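Local atomic coordinates of putative thiol-disulfide oxidoreductase (Bacteroides vulgatus, PDB entry 4GRF), a protein that probably acts as a thiol-disulfide oxidoreductase, this chain being the thioredoxin domain of a longer protein. Residues A[53-58]-A[63-68]; A[43-48]-A[78-83]. All coordinates share one frame; numbering follows the deposited sequence.

Contact 1: A[53-58]-A[63-68]; sequences KTYNAF and FTIYGV. With SO4 (sulfate ion), chain E.
F63, at the start of strand 63-69, packs its ring against the last turn of helix 48-58. With CG anti to the backbone N (chi1 173°), the ring is carried against the helix: its CD2 lies 3.7 Å from CB of F58, CZ meets the methyl CG2 of T54 at 3.9 Å, and CA of Y55 stands at the ring edge. A large flat phenylalanine suits this place, since one side chain can fill the angle between helix and strand; Y31 and L33 of strand 31-37 also pack against it. Two positions further on, I65 sends the tip of its extended chain, CD1, to CB of Y55, 3.7 Å away.

The Y55 ring runs beside the T64 side chain, both pointing the same way, so that their hydroxyls converge on one sulfate oxygen. O2 of the sulfate, which lies in the plane of the Y55 ring at its edge, accepts from OH of Y55 at 2.9 Å and from OG1 of T64 at 2.6 Å; N89 also donates to this ion. T54 turns its own hydroxyl back to the carbonyl of Y50, and its methyl is thus the part offered to F63.

Segments 53-58 and 63-68 run roughly antiparallel, their axes at 150°, and meet without a direct hydrogen bond, chiefly through apolar packing, with the carbonyl O of F58 against CB of F63 at 3.4 Å. The hydroxyls of Y55 and T64 are joined through the sulfate, probably from the crystallisation liquor, so this polar link may depend on the crystallisation conditions.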
# COMPACT_ATOMS: atom_id res chain seq x y z
N LYS A 53 -9.55 -9.64 1.82
CA LYS A 53 -9.96 -10.78 0.99
C LYS A 53 -8.83 -11.12 0.02
O LYS A 53 -8.49 -12.28 -0.20
CB LYS A 53 -11.20 -10.42 0.17
CG LYS A 53 -11.78 -11.58 -0.64
CD LYS A 53 -12.90 -11.11 -1.58
N THR A 54 -8.26 -10.09 -0.57
CA THR A 54 -7.17 -10.25 -1.56
C THR A 54 -5.90 -10.77 -0.91
O THR A 54 -5.24 -11.69 -1.43
CB THR A 54 -6.91 -8.90 -2.26
OG1 THR A 54 -8.11 -8.44 -2.89
CG2 THR A 54 -5.81 -9.03 -3.31
N TYR A 55 -5.56 -10.22 0.25
CA TYR A 55 -4.37 -10.60 0.98
C TYR A 55 -4.47 -12.07 1.37
O TYR A 55 -3.52 -12.85 1.19
CB TYR A 55 -4.20 -9.73 2.24
CG TYR A 55 -2.95 -10.00 3.04
CD1 TYR A 55 -1.67 -9.81 2.51
CD2 TYR A 55 -3.04 -10.42 4.36
CE1 TYR A 55 -0.53 -10.04 3.26
CE2 TYR A 55 -1.90 -10.66 5.11
CZ TYR A 55 -0.65 -10.47 4.56
OH TYR A 55 0.47 -10.70 5.32
N ASN A 56 -5.61 -12.46 1.87
CA ASN A 56 -5.81 -13.83 2.27
C ASN A 56 -5.72 -14.82 1.10
O ASN A 56 -5.21 -15.87 1.26
CB ASN A 56 -7.12 -13.99 3.04
CG ASN A 56 -6.99 -13.57 4.49
OD1 ASN A 56 -5.94 -13.61 5.06
ND2 ASN A 56 -8.08 -13.15 5.08
N ALA A 57 -6.27 -14.47 -0.04
CA ALA A 57 -6.32 -15.35 -1.20
C ALA A 57 -4.94 -15.61 -1.80
O ALA A 57 -4.68 -16.70 -2.27
CB ALA A 57 -7.24 -14.77 -2.24
N PHE A 58 -4.08 -14.59 -1.79
CA PHE A 58 -2.79 -14.62 -2.51
C PHE A 58 -1.48 -14.53 -1.69
O PHE A 58 -0.37 -14.67 -2.26
CB PHE A 58 -2.83 -13.51 -3.57
CG PHE A 58 -3.96 -13.67 -4.52
CD1 PHE A 58 -3.98 -14.74 -5.40
CD2 PHE A 58 -5.05 -12.83 -4.48
CE1 PHE A 58 -5.04 -14.93 -6.26
CE2 PHE A 58 -6.12 -13.02 -5.35
CZ PHE A 58 -6.11 -14.07 -6.23
N PHE A 63 2.76 -12.70 -3.00
CA PHE A 63 2.01 -11.45 -2.94
C PHE A 63 1.96 -10.91 -1.53
O PHE A 63 1.80 -11.65 -0.56
CB PHE A 63 0.59 -11.67 -3.41
CG PHE A 63 -0.31 -10.47 -3.24
CD1 PHE A 63 -0.21 -9.40 -4.09
CD2 PHE A 63 -1.25 -10.41 -2.20
CE1 PHE A 63 -1.03 -8.31 -3.94
CE2 PHE A 63 -2.06 -9.32 -2.04
CZ PHE A 63 -1.96 -8.26 -2.90
N THR A 64 2.06 -9.59 -1.40
CA THR A 64 1.75 -8.96 -0.13
C THR A 64 1.13 -7.56 -0.32
O THR A 64 1.01 -7.06 -1.44
CB THR A 64 2.97 -8.91 0.82
OG1 THR A 64 2.54 -8.57 2.14
CG2 THR A 64 4.03 -7.93 0.33
N ILE A 65 0.70 -6.97 0.79
CA ILE A 65 0.23 -5.59 0.78
C ILE A 65 1.15 -4.78 1.66
O ILE A 65 1.52 -5.19 2.78
CB ILE A 65 -1.23 -5.47 1.27
CG1 ILE A 65 -2.17 -6.35 0.41
CG2 ILE A 65 -1.67 -4.00 1.29
CD1 ILE A 65 -3.63 -6.36 0.84
N TYR A 66 1.54 -3.62 1.13
CA TYR A 66 2.38 -2.66 1.82
C TYR A 66 1.57 -1.37 1.99
O TYR A 66 1.30 -0.63 1.02
CB TYR A 66 3.64 -2.42 0.98
CG TYR A 66 4.71 -1.47 1.54
CD1 TYR A 66 5.34 -1.71 2.75
CD2 TYR A 66 5.14 -0.39 0.78
CE1 TYR A 66 6.33 -0.87 3.21
CE2 TYR A 66 6.12 0.46 1.23
CZ TYR A 66 6.73 0.22 2.44
OH TYR A 66 7.72 1.07 2.88
N GLY A 67 1.12 -1.13 3.21
CA GLY A 67 0.34 0.07 3.49
C GLY A 67 1.24 1.20 3.94
O GLY A 67 2.13 1.01 4.78
N VAL A 68 1.01 2.38 3.35
CA VAL A 68 1.84 3.55 3.55
C VAL A 68 0.99 4.71 4.00
O VAL A 68 0.20 5.23 3.22
CB VAL A 68 2.59 3.92 2.26
CG1 VAL A 68 3.50 5.12 2.49
CG2 VAL A 68 3.37 2.73 1.74
S SO4 E . 4.07 -10.87 4.48
O1 SO4 E . 4.61 -12.19 4.12
O2 SO4 E . 2.83 -10.63 3.70
O3 SO4 E . 3.76 -10.83 5.93
O4 SO4 E . 5.10 -9.83 4.20

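Contact 2: A[43-48]-A[78-83]; sequences WCRKET and KKAIEE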
# COMPACT_ATOMS: atom_id res chain seq x y z
N TRP A 43 -12.85 6.62 2.34
CA TRP A 43 -12.85 5.68 1.26
C TRP A 43 -11.68 4.71 1.36
O TRP A 43 -11.81 3.54 1.01
CB TRP A 43 -12.78 6.42 -0.08
CG TRP A 43 -13.57 5.72 -0.99
CD1 TRP A 43 -13.16 4.79 -1.90
CD2 TRP A 43 -14.99 5.73 -1.03
NE1 TRP A 43 -14.26 4.27 -2.55
CE2 TRP A 43 -15.39 4.83 -2.03
CE3 TRP A 43 -15.97 6.45 -0.33
CZ2 TRP A 43 -16.73 4.62 -2.34
CZ3 TRP A 43 -17.29 6.24 -0.64
CH2 TRP A 43 -17.66 5.34 -1.64
N CYS A 44 -10.54 5.20 1.83
CA CYS A 44 -9.38 4.31 2.09
C CYS A 44 -9.76 3.19 3.06
O CYS A 44 -9.48 2.01 2.83
CB CYS A 44 -8.20 5.11 2.68
SG CYS A 44 -7.54 6.48 1.68
N ARG A 45 -10.44 3.56 4.14
CA ARG A 45 -10.78 2.63 5.18
C ARG A 45 -11.79 1.63 4.63
O ARG A 45 -11.77 0.44 4.97
CB ARG A 45 -11.41 3.35 6.37
CG ARG A 45 -10.67 4.61 6.82
CD ARG A 45 -9.46 4.33 7.70
NE ARG A 45 -9.81 3.52 8.88
CZ ARG A 45 -10.14 4.00 10.08
NH1 ARG A 45 -10.13 5.29 10.32
NH2 ARG A 45 -10.46 3.18 11.04
N LYS A 46 -12.70 2.11 3.78
CA LYS A 46 -13.74 1.25 3.22
C LYS A 46 -13.20 0.20 2.25
O LYS A 46 -13.90 -0.75 1.91
CB LYS A 46 -14.83 2.06 2.53
CG LYS A 46 -15.72 2.80 3.51
CD LYS A 46 -16.68 3.74 2.80
CE LYS A 46 -17.81 2.96 2.15
NZ LYS A 46 -18.93 3.83 1.70
N GLU A 47 -11.95 0.33 1.83
CA GLU A 47 -11.37 -0.67 0.95
C GLU A 47 -10.86 -1.90 1.74
O GLU A 47 -10.50 -2.93 1.16
CB GLU A 47 -10.20 -0.07 0.15
CG GLU A 47 -10.59 0.98 -0.88
CD GLU A 47 -11.54 0.44 -1.92
OE1 GLU A 47 -11.36 -0.72 -2.35
OE2 GLU A 47 -12.45 1.19 -2.32
N THR A 48 -10.81 -1.77 3.05
CA THR A 48 -10.24 -2.79 3.94
C THR A 48 -10.72 -4.23 3.65
O THR A 48 -9.90 -5.13 3.49
CB THR A 48 -10.46 -2.40 5.42
OG1 THR A 48 -9.71 -1.22 5.70
CG2 THR A 48 -9.96 -3.51 6.35
N LYS A 78 -2.42 4.13 14.37
CA LYS A 78 -2.57 2.88 15.10
C LYS A 78 -4.03 2.57 15.43
O LYS A 78 -4.49 1.41 15.31
CB LYS A 78 -1.68 2.90 16.36
CG LYS A 78 -0.21 2.79 16.01
CD LYS A 78 0.73 2.71 17.20
CE LYS A 78 0.66 3.96 18.06
NZ LYS A 78 1.74 3.96 19.09
N LYS A 79 -4.78 3.59 15.81
CA LYS A 79 -6.19 3.40 16.10
C LYS A 79 -6.92 2.90 14.87
O LYS A 79 -7.80 2.06 14.98
CB LYS A 79 -6.84 4.68 16.61
CG LYS A 79 -6.43 5.06 18.02
CD LYS A 79 -6.96 6.43 18.43
CE LYS A 79 -6.72 6.70 19.91
NZ LYS A 79 -6.87 8.14 20.30
N ALA A 80 -6.57 3.41 13.69
CA ALA A 80 -7.27 3.02 12.48
C ALA A 80 -6.98 1.56 12.17
O ALA A 80 -7.86 0.80 11.76
CB ALA A 80 -6.88 3.92 11.31
N ILE A 81 -5.72 1.17 12.33
CA ILE A 81 -5.32 -0.18 12.00
C ILE A 81 -6.04 -1.18 12.91
O ILE A 81 -6.57 -2.20 12.45
CB ILE A 81 -3.80 -0.34 12.11
CG1 ILE A 81 -3.14 0.42 10.97
CG2 ILE A 81 -3.41 -1.80 12.08
CD1 ILE A 81 -1.63 0.47 11.04
N GLU A 82 -6.14 -0.83 14.19
CA GLU A 82 -6.86 -1.67 15.13
C GLU A 82 -8.36 -1.74 14.79
O GLU A 82 -8.96 -2.81 14.88
CB GLU A 82 -6.68 -1.15 16.56
CG GLU A 82 -7.15 -2.14 17.63
CD GLU A 82 -8.66 -2.15 17.82
OE1 GLU A 82 -9.29 -1.08 17.68
OE2 GLU A 82 -9.21 -3.23 18.14
N GLU A 83 -8.97 -0.61 14.46
CA GLU A 83 -10.38 -0.57 14.08
C GLU A 83 -10.65 -1.39 12.80
O GLU A 83 -11.68 -2.07 12.66
CB GLU A 83 -10.84 0.88 13.88
CG GLU A 83 -10.91 1.67 15.19
CD GLU A 83 -11.13 3.16 14.99
OE1 GLU A 83 -10.93 3.69 13.87
OE2 GLU A 83 -11.49 3.81 15.98
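R45 and E83 form a salt bridge between two helices of the thioredoxin fold, helix 42-46, which follows the first cysteine of the CxxC motif, and helix 74-84. NH2 of R45 donates to OE1 of E83 over 2.9 Å, and the bond is fairly straight, with an N-H...O angle of 162°. The acceptor lies in the guanidinium plane and offers its anti lone pair; the two charged groups are nearly coplanar, their planes 13° apart.

The same guanidinium is gripped elsewhere too: NE pairs with D84, its strongest polar partner, and NH1 donates to the carbonyl of A39. Bonds on all three nitrogens hold the group against rotation, and the two nearby carboxylates would be expected to stabilise its positive charge. Arginine suits the place because its flat, branched end can serve several acceptors along its rim while presenting a face to a neighbour. A lysine in its place would probably leave E83 or D84 without its mate and lose the flat surface lying against helix 74-84.

That surface meets A80, a residue small enough to let the guanidinium lie close to the helix. R45 gets there by a chain bent at chi2 (-81°) and again at chi3.

Within its own segment, the carbonyl O of R45 takes two bonds from T48, one from its N and one from OG1 at 2.7 Å, both from the same face of the carbonyl plane. Across the contact, CB of A80 sits over the centre of the guanidinium, 3.5 Å from CZ.

In the fold
From the N terminus, the chain passes through strand 31-37, enters helix 42-46 with C44 of the C41-C44 disulfide, and continues into helix 48-58. A short loop then leads to strand 63-69, and contact 1 closes over its four intervening residues. Helix 74-84 comes next and returns to helix 42-46, where contact 2 closes a wider loop of 29 residues. Contact 1 is nested wholly inside it. The two centres lie about 14 Å apart and the contacts do not touch. Contact 1 ties a helix to a strand of the central mixed sheet, whereas contact 2 joins the helix carrying C44 to helix 74-84, which follows that strand.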